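PDB 1BF6: phosphotriesterase homology protein from Escherichia coli, which hydrolyses phosphorylated glyceryl acetates and some aromatic acetates and propionates, using two zinc ions per subunit. Local coordinates for residues 34-42 with 249-258; 47-58 with 74-83. All coordinates share one frame; numbering follows the deposited sequence.

Contact 1. Residues 34-42 with 249-258; sequences FICQEMNDL and LKANGGYGYD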
loop_
_atom_site.group_PDB
_atom_site.type_symbol
_atom_site.label_atom_id
_atom_site.label_comp_id
_atom_site.label_asym_id
_atom_site.label_seq_id
_atom_site.Cartn_x
_atom_site.Cartn_y
_atom_site.Cartn_z
ATOM N N PHE A 34 -0.582 8.925 -19.365
ATOM C CA PHE A 34 -0.566 7.474 -19.222
ATOM C C PHE A 34 -1.240 7.015 -17.936
ATOM O O PHE A 34 -1.989 6.038 -17.945
ATOM C CB PHE A 34 0.862 6.938 -19.232
ATOM C CG PHE A 34 1.579 7.128 -20.532
ATOM C CD1 PHE A 34 0.890 7.481 -21.682
ATOM C CD2 PHE A 34 2.953 6.932 -20.603
ATOM C CE1 PHE A 34 1.557 7.634 -22.883
ATOM C CE2 PHE A 34 3.634 7.082 -21.802
ATOM C CZ PHE A 34 2.932 7.434 -22.941
ATOM N N ILE A 35 -0.949 7.694 -16.825
ATOM C CA ILE A 35 -1.540 7.320 -15.541
ATOM C C ILE A 35 -3.052 7.536 -15.553
ATOM O O ILE A 35 -3.789 6.689 -15.060
ATOM C CB ILE A 35 -0.808 7.994 -14.321
ATOM C CG1 ILE A 35 0.194 6.957 -13.741
ATOM C CG2 ILE A 35 -1.812 8.387 -13.233
ATOM C CD1 ILE A 35 -0.108 5.460 -14.024
ATOM N N CYS A 36 -3.512 8.627 -16.162
ATOM C CA CYS A 36 -4.947 8.892 -16.285
ATOM C C CYS A 36 -5.622 7.794 -17.127
ATOM O O CYS A 36 -6.720 7.348 -16.805
ATOM C CB CYS A 36 -5.202 10.246 -16.942
ATOM S SG CYS A 36 -4.957 11.666 -15.860
ATOM N N GLN A 37 -4.965 7.359 -18.203
ATOM C CA GLN A 37 -5.523 6.309 -19.060
ATOM C C GLN A 37 -5.645 5.001 -18.275
ATOM O O GLN A 37 -6.650 4.289 -18.399
ATOM C CB GLN A 37 -4.655 6.112 -20.313
ATOM C CG GLN A 37 -4.760 7.264 -21.324
ATOM C CD GLN A 37 -3.524 7.410 -22.226
ATOM O OE1 GLN A 37 -2.795 6.442 -22.495
ATOM N NE2 GLN A 37 -3.281 8.633 -22.688
ATOM N N GLU A 38 -4.644 4.710 -17.442
ATOM C CA GLU A 38 -4.648 3.503 -16.617
ATOM C C GLU A 38 -5.786 3.545 -15.595
ATOM O O GLU A 38 -6.363 2.513 -15.262
ATOM C CB GLU A 38 -3.315 3.351 -15.889
ATOM C CG GLU A 38 -2.107 3.148 -16.814
ATOM C CD GLU A 38 -1.816 1.687 -17.138
ATOM O OE1 GLU A 38 -2.487 0.777 -16.600
ATOM O OE2 GLU A 38 -0.877 1.442 -17.926
ATOM N N MET A 39 -6.101 4.736 -15.087
ATOM C CA MET A 39 -7.178 4.865 -14.103
ATOM C C MET A 39 -8.520 4.659 -14.794
ATOM O O MET A 39 -9.416 4.054 -14.222
ATOM C CB MET A 39 -7.119 6.215 -13.368
ATOM C CG MET A 39 -5.863 6.408 -12.501
ATOM S SD MET A 39 -5.557 5.147 -11.243
ATOM C CE MET A 39 -4.136 4.233 -11.959
ATOM N N ASN A 40 -8.643 5.126 -16.035
ATOM C CA ASN A 40 -9.873 4.931 -16.804
ATOM C C ASN A 40 -10.076 3.434 -17.065
ATOM O O ASN A 40 -11.201 2.935 -16.996
ATOM C CB ASN A 40 -9.828 5.692 -18.132
ATOM C CG ASN A 40 -9.975 7.192 -17.957
ATOM O OD1 ASN A 40 -9.546 7.972 -18.810
ATOM N ND2 ASN A 40 -10.604 7.604 -16.870
ATOM N N ASP A 41 -8.984 2.715 -17.336
ATOM C CA ASP A 41 -9.048 1.268 -17.573
ATOM C C ASP A 41 -9.510 0.565 -16.292
ATOM O O ASP A 41 -10.297 -0.382 -16.332
ATOM C CB ASP A 41 -7.671 0.711 -17.973
ATOM C CG ASP A 41 -7.170 1.240 -19.319
ATOM O OD1 ASP A 41 -7.897 1.998 -20.002
ATOM O OD2 ASP A 41 -6.023 0.899 -19.678
ATOM N N LEU A 42 -8.987 1.018 -15.155
ATOM C CA LEU A 42 -9.371 0.445 -13.874
ATOM C C LEU A 42 -10.870 0.658 -13.628
ATOM O O LEU A 42 -11.559 -0.252 -13.169
ATOM C CB LEU A 42 -8.571 1.082 -12.730
ATOM C CG LEU A 42 -7.119 0.660 -12.507
ATOM C CD1 LEU A 42 -6.558 1.453 -11.318
ATOM C CD2 LEU A 42 -7.020 -0.833 -12.252
ATOM N N LEU A 249 3.836 0.586 -16.857
ATOM C CA LEU A 249 2.696 1.135 -17.580
ATOM C C LEU A 249 2.527 0.469 -18.951
ATOM O O LEU A 249 3.507 0.130 -19.605
ATOM C CB LEU A 249 2.861 2.645 -17.746
ATOM C CG LEU A 249 3.094 3.454 -16.451
ATOM C CD1 LEU A 249 3.113 4.944 -16.789
ATOM C CD2 LEU A 249 2.020 3.145 -15.417
ATOM N N LYS A 250 1.279 0.258 -19.359
ATOM C CA LYS A 250 0.990 -0.387 -20.644
ATOM C C LYS A 250 1.558 0.383 -21.841
ATOM O O LYS A 250 2.090 -0.229 -22.766
ATOM C CB LYS A 250 -0.523 -0.637 -20.807
ATOM C CG LYS A 250 -1.084 -1.620 -19.767
ATOM C CD LYS A 250 -2.435 -2.212 -20.146
ATOM C CE LYS A 250 -3.543 -1.184 -20.162
ATOM N NZ LYS A 250 -3.897 -0.727 -18.790
ATOM N N ALA A 251 1.467 1.712 -21.810
ATOM C CA ALA A 251 1.985 2.559 -22.888
ATOM C C ALA A 251 3.495 2.380 -23.103
ATOM O O ALA A 251 4.010 2.705 -24.172
ATOM C CB ALA A 251 1.665 4.026 -22.616
ATOM N N ASN A 252 4.191 1.886 -22.079
ATOM C CA ASN A 252 5.633 1.641 -22.144
ATOM C C ASN A 252 5.970 0.158 -22.278
ATOM O O ASN A 252 7.084 -0.260 -21.982
ATOM C CB ASN A 252 6.330 2.229 -20.912
ATOM C CG ASN A 252 6.232 3.725 -20.860
ATOM O OD1 ASN A 252 6.365 4.395 -21.880
ATOM N ND2 ASN A 252 5.969 4.266 -19.675
ATOM N N GLY A 253 4.995 -0.639 -22.716
ATOM C CA GLY A 253 5.209 -2.069 -22.885
ATOM C C GLY A 253 5.059 -2.889 -21.624
ATOM O O GLY A 253 5.501 -4.034 -21.571
ATOM N N GLY A 254 4.455 -2.293 -20.598
ATOM C CA GLY A 254 4.258 -2.990 -19.340
ATOM C C GLY A 254 2.896 -3.667 -19.217
ATOM O O GLY A 254 2.145 -3.781 -20.190
ATOM N N TYR A 255 2.558 -4.063 -17.995
ATOM C CA TYR A 255 1.306 -4.756 -17.715
ATOM C C TYR A 255 0.164 -3.891 -17.187
ATOM O O TYR A 255 -1.001 -4.275 -17.300
ATOM C CB TYR A 255 1.569 -5.939 -16.779
ATOM C CG TYR A 255 2.419 -5.595 -15.573
ATOM C CD1 TYR A 255 3.820 -5.624 -15.645
ATOM C CD2 TYR A 255 1.830 -5.244 -14.357
ATOM C CE1 TYR A 255 4.614 -5.308 -14.528
ATOM C CE2 TYR A 255 2.619 -4.926 -13.237
ATOM C CZ TYR A 255 4.002 -4.957 -13.332
ATOM O OH TYR A 255 4.770 -4.615 -12.238
ATOM N N GLY A 256 0.498 -2.732 -16.616
ATOM C CA GLY A 256 -0.514 -1.826 -16.084
ATOM C C GLY A 256 -1.197 -2.244 -14.781
ATOM O O GLY A 256 -1.090 -3.403 -14.329
ATOM N N TYR A 257 -1.903 -1.287 -14.178
ATOM C CA TYR A 257 -2.631 -1.520 -12.927
ATOM C C TYR A 257 -3.754 -2.539 -13.093
ATOM O O TYR A 257 -3.945 -3.401 -12.231
ATOM C CB TYR A 257 -3.250 -0.222 -12.400
ATOM C CG TYR A 257 -2.263 0.882 -12.115
ATOM C CD1 TYR A 257 -1.802 1.702 -13.137
ATOM C CD2 TYR A 257 -1.802 1.117 -10.814
ATOM C CE1 TYR A 257 -0.914 2.720 -12.888
ATOM C CE2 TYR A 257 -0.905 2.145 -10.545
ATOM C CZ TYR A 257 -0.467 2.942 -11.592
ATOM O OH TYR A 257 0.420 3.960 -11.363
ATOM N N ASP A 258 -4.480 -2.454 -14.208
ATOM C CA ASP A 258 -5.593 -3.376 -14.452
ATOM C C ASP A 258 -5.212 -4.822 -14.741
ATOM O O ASP A 258 -6.081 -5.639 -15.020
ATOM C CB ASP A 258 -6.558 -2.828 -15.512
ATOM C CG ASP A 258 -5.974 -2.827 -16.930
ATOM O OD1 ASP A 258 -4.769 -3.100 -17.133
ATOM O OD2 ASP A 258 -6.755 -2.526 -17.853
HETATM O O HOH W 1 -0.024 3.211 -19.776
HETATM O O HOH W 2 -4.811 0.081 -15.692
HETATM O O HOH W 3 -9.427 -2.832 -17.901
#

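Contact 2. Residues 47-58 with 74-83; sequences VRNVIEMTNRYM and INVVACTGYY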
loop_
_atom_site.group_PDB
_atom_site.type_symbol
_atom_site.label_atom_id
_atom_site.label_comp_id
_atom_site.label_asym_id
_atom_site.label_seq_id
_atom_site.Cartn_x
_atom_site.Cartn_y
_atom_site.Cartn_z
ATOM N N VAL A 47 -13.154 -0.718 -10.501
ATOM C CA VAL A 47 -12.327 -0.083 -9.474
ATOM C C VAL A 47 -12.785 1.346 -9.271
ATOM O O VAL A 47 -13.000 2.082 -10.240
ATOM C CB VAL A 47 -10.820 -0.085 -9.858
ATOM C CG1 VAL A 47 -9.991 0.696 -8.796
ATOM C CG2 VAL A 47 -10.312 -1.525 -9.954
ATOM N N ARG A 48 -12.921 1.751 -8.010
ATOM C CA ARG A 48 -13.339 3.110 -7.704
ATOM C C ARG A 48 -12.332 3.854 -6.804
ATOM O O ARG A 48 -12.274 5.079 -6.837
ATOM C CB ARG A 48 -14.739 3.112 -7.067
ATOM C CG ARG A 48 -15.852 2.679 -8.021
ATOM C CD ARG A 48 -16.030 3.708 -9.131
ATOM N NE ARG A 48 -17.083 3.343 -10.083
ATOM C CZ ARG A 48 -16.887 2.650 -11.206
ATOM N NH1 ARG A 48 -15.675 2.226 -11.548
ATOM N NH2 ARG A 48 -17.917 2.370 -11.986
ATOM N N ASN A 49 -11.520 3.100 -6.063
ATOM C CA ASN A 49 -10.526 3.679 -5.136
ATOM C C ASN A 49 -9.119 3.104 -5.283
ATOM O O ASN A 49 -8.946 1.906 -5.494
ATOM C CB ASN A 49 -10.953 3.434 -3.679
ATOM C CG ASN A 49 -12.436 3.651 -3.459
ATOM O OD1 ASN A 49 -12.914 4.783 -3.427
ATOM N ND2 ASN A 49 -13.177 2.555 -3.346
ATOM N N VAL A 50 -8.118 3.956 -5.060
ATOM C CA VAL A 50 -6.711 3.551 -5.106
ATOM C C VAL A 50 -6.057 4.190 -3.885
ATOM O O VAL A 50 -6.167 5.398 -3.716
ATOM C CB VAL A 50 -5.955 4.075 -6.376
ATOM C CG1 VAL A 50 -4.454 3.765 -6.253
ATOM C CG2 VAL A 50 -6.502 3.395 -7.646
ATOM N N ILE A 51 -5.417 3.369 -3.053
ATOM C CA ILE A 51 -4.715 3.847 -1.858
ATOM C C ILE A 51 -3.260 4.113 -2.289
ATOM O O ILE A 51 -2.484 3.184 -2.534
ATOM C CB ILE A 51 -4.742 2.802 -0.710
ATOM C CG1 ILE A 51 -6.143 2.173 -0.580
ATOM C CG2 ILE A 51 -4.348 3.474 0.632
ATOM C CD1 ILE A 51 -7.285 3.167 -0.346
ATOM N N GLU A 52 -2.927 5.390 -2.411
ATOM C CA GLU A 52 -1.608 5.823 -2.848
ATOM C C GLU A 52 -0.597 5.815 -1.692
ATOM O O GLU A 52 -0.784 6.498 -0.675
ATOM C CB GLU A 52 -1.749 7.186 -3.518
ATOM C CG GLU A 52 -0.912 7.346 -4.786
ATOM C CD GLU A 52 0.511 7.769 -4.501
ATOM O OE1 GLU A 52 0.796 8.170 -3.352
ATOM O OE2 GLU A 52 1.347 7.719 -5.432
ATOM N N MET A 53 0.493 5.072 -1.895
ATOM C CA MET A 53 1.541 4.846 -0.898
ATOM C C MET A 53 2.796 5.713 -0.923
ATOM O O MET A 53 3.780 5.391 -0.242
ATOM C CB MET A 53 1.982 3.386 -0.997
ATOM C CG MET A 53 0.863 2.366 -0.817
ATOM S SD MET A 53 0.380 2.150 0.922
ATOM C CE MET A 53 -1.050 3.075 0.931
ATOM N N THR A 54 2.777 6.778 -1.711
ATOM C CA THR A 54 3.935 7.661 -1.840
ATOM C C THR A 54 3.905 8.751 -0.769
ATOM O O THR A 54 3.094 9.659 -0.862
ATOM C CB THR A 54 3.965 8.379 -3.233
ATOM O OG1 THR A 54 3.807 7.418 -4.290
ATOM C CG2 THR A 54 5.283 9.115 -3.438
ATOM N N ASN A 55 4.756 8.640 0.254
ATOM C CA ASN A 55 4.803 9.700 1.262
ATOM C C ASN A 55 5.695 10.859 0.770
ATOM O O ASN A 55 6.316 10.775 -0.309
ATOM C CB ASN A 55 5.146 9.196 2.685
ATOM C CG ASN A 55 6.241 8.158 2.725
ATOM O OD1 ASN A 55 7.352 8.380 2.246
ATOM N ND2 ASN A 55 5.956 7.032 3.375
ATOM N N ARG A 56 5.729 11.955 1.521
ATOM C CA ARG A 56 6.466 13.139 1.087
ATOM C C ARG A 56 7.824 12.969 0.407
ATOM O O ARG A 56 7.991 13.364 -0.749
ATOM C CB ARG A 56 6.582 14.165 2.221
ATOM C CG ARG A 56 7.222 15.452 1.753
ATOM C CD ARG A 56 7.073 16.569 2.765
ATOM N NE ARG A 56 7.843 17.735 2.347
ATOM C CZ ARG A 56 7.908 18.876 3.023
ATOM N NH1 ARG A 56 7.237 19.020 4.157
ATOM N NH2 ARG A 56 8.683 19.866 2.581
ATOM N N TYR A 57 8.769 12.362 1.116
ATOM C CA TYR A 57 10.120 12.192 0.610
ATOM C C TYR A 57 10.371 11.024 -0.339
ATOM O O TYR A 57 11.518 10.656 -0.616
ATOM C CB TYR A 57 11.107 12.256 1.768
ATOM C CG TYR A 57 10.990 13.580 2.507
ATOM C CD1 TYR A 57 11.609 14.734 2.020
ATOM C CD2 TYR A 57 10.191 13.696 3.655
ATOM C CE1 TYR A 57 11.432 15.979 2.649
ATOM C CE2 TYR A 57 10.013 14.932 4.288
ATOM C CZ TYR A 57 10.632 16.063 3.782
ATOM O OH TYR A 57 10.453 17.279 4.404
ATOM N N MET A 58 9.274 10.461 -0.843
ATOM C CA MET A 58 9.316 9.394 -1.828
ATOM C C MET A 58 8.949 10.067 -3.154
ATOM O O MET A 58 8.940 9.430 -4.211
ATOM C CB MET A 58 8.295 8.296 -1.501
ATOM C CG MET A 58 8.742 7.310 -0.431
ATOM S SD MET A 58 7.392 6.248 0.137
ATOM C CE MET A 58 7.379 4.978 -1.181
ATOM N N ILE A 74 -11.741 8.702 -10.520
ATOM C CA ILE A 74 -11.325 7.687 -9.570
ATOM C C ILE A 74 -11.026 8.402 -8.241
ATOM O O ILE A 74 -10.808 9.615 -8.221
ATOM C CB ILE A 74 -10.100 6.884 -10.067
ATOM C CG1 ILE A 74 -10.069 5.520 -9.363
ATOM C CG2 ILE A 74 -8.806 7.693 -9.881
ATOM C CD1 ILE A 74 -9.116 4.529 -9.955
ATOM N N ASN A 75 -11.150 7.674 -7.136
ATOM C CA ASN A 75 -10.873 8.252 -5.823
ATOM C C ASN A 75 -9.493 7.817 -5.350
ATOM O O ASN A 75 -9.180 6.628 -5.309
ATOM C CB ASN A 75 -11.928 7.844 -4.792
ATOM C CG ASN A 75 -11.686 8.494 -3.435
ATOM O OD1 ASN A 75 -11.476 7.811 -2.428
ATOM N ND2 ASN A 75 -11.705 9.825 -3.409
ATOM N N VAL A 76 -8.668 8.786 -4.978
ATOM C CA VAL A 76 -7.324 8.480 -4.517
ATOM C C VAL A 76 -7.127 8.856 -3.045
ATOM O O VAL A 76 -7.358 10.004 -2.659
ATOM C CB VAL A 76 -6.267 9.228 -5.353
ATOM C CG1 VAL A 76 -4.877 8.941 -4.811
ATOM C CG2 VAL A 76 -6.362 8.813 -6.827
ATOM N N VAL A 77 -6.724 7.881 -2.238
ATOM C CA VAL A 77 -6.455 8.130 -0.830
ATOM C C VAL A 77 -4.947 8.330 -0.684
ATOM O O VAL A 77 -4.172 7.402 -0.915
ATOM C CB VAL A 77 -6.898 6.955 0.071
ATOM C CG1 VAL A 77 -6.512 7.234 1.533
ATOM C CG2 VAL A 77 -8.415 6.733 -0.064
ATOM N N ALA A 78 -4.551 9.556 -0.342
ATOM C CA ALA A 78 -3.146 9.916 -0.144
ATOM C C ALA A 78 -2.609 9.469 1.227
ATOM O O ALA A 78 -3.384 9.179 2.140
ATOM C CB ALA A 78 -2.977 11.424 -0.326
ATOM N N CYS A 79 -1.285 9.400 1.367
ATOM C CA CYS A 79 -0.681 8.976 2.635
ATOM C C CYS A 79 0.319 9.969 3.237
ATOM O O CYS A 79 0.673 10.984 2.623
ATOM C CB CYS A 79 0.024 7.630 2.463
ATOM S SG CYS A 79 1.571 7.693 1.486
ATOM N N THR A 80 0.735 9.672 4.465
ATOM C CA THR A 80 1.737 10.468 5.183
ATOM C C THR A 80 2.653 9.500 5.925
ATOM O O THR A 80 2.200 8.463 6.427
ATOM C CB THR A 80 1.114 11.473 6.216
ATOM O OG1 THR A 80 2.182 12.177 6.872
ATOM C CG2 THR A 80 0.281 10.754 7.276
ATOM N N GLY A 81 3.950 9.808 5.964
ATOM C CA GLY A 81 4.877 8.943 6.676
ATOM C C GLY A 81 6.306 9.040 6.176
ATOM O O GLY A 81 6.670 10.004 5.502
ATOM N N TYR A 82 7.121 8.076 6.578
ATOM C CA TYR A 82 8.518 7.985 6.152
ATOM C C TYR A 82 8.741 6.551 5.674
ATOM O O TYR A 82 8.235 5.593 6.272
ATOM C CB TYR A 82 9.482 8.390 7.276
ATOM C CG TYR A 82 9.585 9.898 7.434
ATOM C CD1 TYR A 82 8.699 10.600 8.261
ATOM C CD2 TYR A 82 10.547 10.632 6.724
ATOM C CE1 TYR A 82 8.763 11.988 8.371
ATOM C CE2 TYR A 82 10.623 12.022 6.830
ATOM C CZ TYR A 82 9.726 12.697 7.652
ATOM O OH TYR A 82 9.761 14.074 7.717
ATOM N N TYR A 83 9.512 6.420 4.597
ATOM C CA TYR A 83 9.764 5.144 3.925
ATOM C C TYR A 83 10.575 4.054 4.631
ATOM O O TYR A 83 10.005 3.176 5.267
ATOM C CB TYR A 83 10.310 5.455 2.533
ATOM C CG TYR A 83 10.304 4.304 1.550
ATOM C CD1 TYR A 83 9.408 3.247 1.674
ATOM C CD2 TYR A 83 11.214 4.282 0.492
ATOM C CE1 TYR A 83 9.422 2.193 0.771
ATOM C CE2 TYR A 83 11.236 3.245 -0.415
ATOM C CZ TYR A 83 10.344 2.199 -0.272
ATOM O OH TYR A 83 10.416 1.154 -1.160
HETATM O O HOH W 4 0.273 9.873 -1.287
HETATM O O HOH W 5 8.599 10.479 3.499
HETATM O O HOH W 6 4.744 12.230 4.352
#

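Contact 1. Residues 34-42 with 249-258
Glu-38, bent at its second torsion (chi2 -90°), and Lys-250, bent at its last two, bring OE1 and NZ together, the ammonium coming to one face of the carboxylate plane. Here helix 32-44 of the TIM-barrel fold docks on the loop that follows strand 237-239, through a salt-bridge network. Lys-250 NZ reaches Glu-38 OE1 at 3.0 Å, Asp-41 OD2 at 2.8 Å and, within its own loop, Asp-258 OD1; three carboxylates round one ammonium probably keep it charged. Glu-38 OE1 is gripped from opposite faces of its plane, by Lys-250 NZ and by the backbone N of Tyr-257, while OE2 takes the nearly straight bond from Lys-250 N (2.8 Å, 167° at the hydrogen). Both oxygens also accept from waters, so this buried carboxylate is well satisfied. The Tyr-257 ring, which Glu-38 CB touches at CD1, receives Met-39 CE over the centre of one face, 3.6 Å from the centroid, with the sulfur farther out in a Met-aromatic contact; the Tyr-257 hydroxyl bonds to the carbonyl of His-13, a zinc ligand. At the partly exposed end, Ala-251 CB sits squarely over the Phe-34 ring, 3.4 Å from its centroid and 3° off the normal.

Contact 2. Residues 47-58 with 74-83
Ile-51 and Val-77 lie side by side and point the same way from two parallel strands, Ile-51 CD1 touching Val-77 CG2 at 3.8 Å. On the face that carries Val-50 and Val-76, Val-50 CG2 is met by Ile-74 CD1, and Val-76 CG1 by Glu-52 CB. Asn-49 and Asn-75 stand with their amide planes almost perpendicular (87°); Asn-49 ND2 turns to Asp-3 O and Thr-8 OG1. The backbones are laced by four bonds, among them Val-77 N to Val-50 O at 2.9 Å. Where strand 47-52 gives way to its loop, Cys-79 SG, placed between its backbone N and carbonyl carbon (chi1 72°), lies 3.4 Å from Met-53 C. The Tyr-57 and Tyr-82 rings run alongside each other, nearly parallel (15°) but slid apart, with centroids 5.8 Å from each other; Tyr-82 OH is held by Glu-103 and His-91. Met-58 crosses Tyr-83 at about a right angle and sets CE over the ring face, 3.9 Å from the centroid. A serine in place of Tyr-83 has no ring to offer, and the Met-58 methyl would probably lose its aromatic partner and turn more freely. Strands 47-52 and 75-80, joined through helix 62-72, form a beta-alpha-beta unit of the TIM barrel.

Contact 2 is nested along the chain inside the loop closed by contact 1, and their centres lie about 17 Å apart. Helix 32-44 leads directly into strand 47-52, and at that join Leu-42 O is 3.1 Å from Val-47 N, a probable hydrogen bond. The two contacts also touch through packing of Met-39 SD against Ile-74 CD1 at 3.8 Å. Both approach the zinc site. In contact 1 the side chain of Tyr-257 is about 10 Å from a bound zinc ion; in contact 2 the side chain of Met-53 is about 4 Å from a bound zinc ion. Thr-54 OG1 is hydrogen-bonded to ND1 of the zinc ligand His-13, the same residue that contact 1 reaches through Tyr-257.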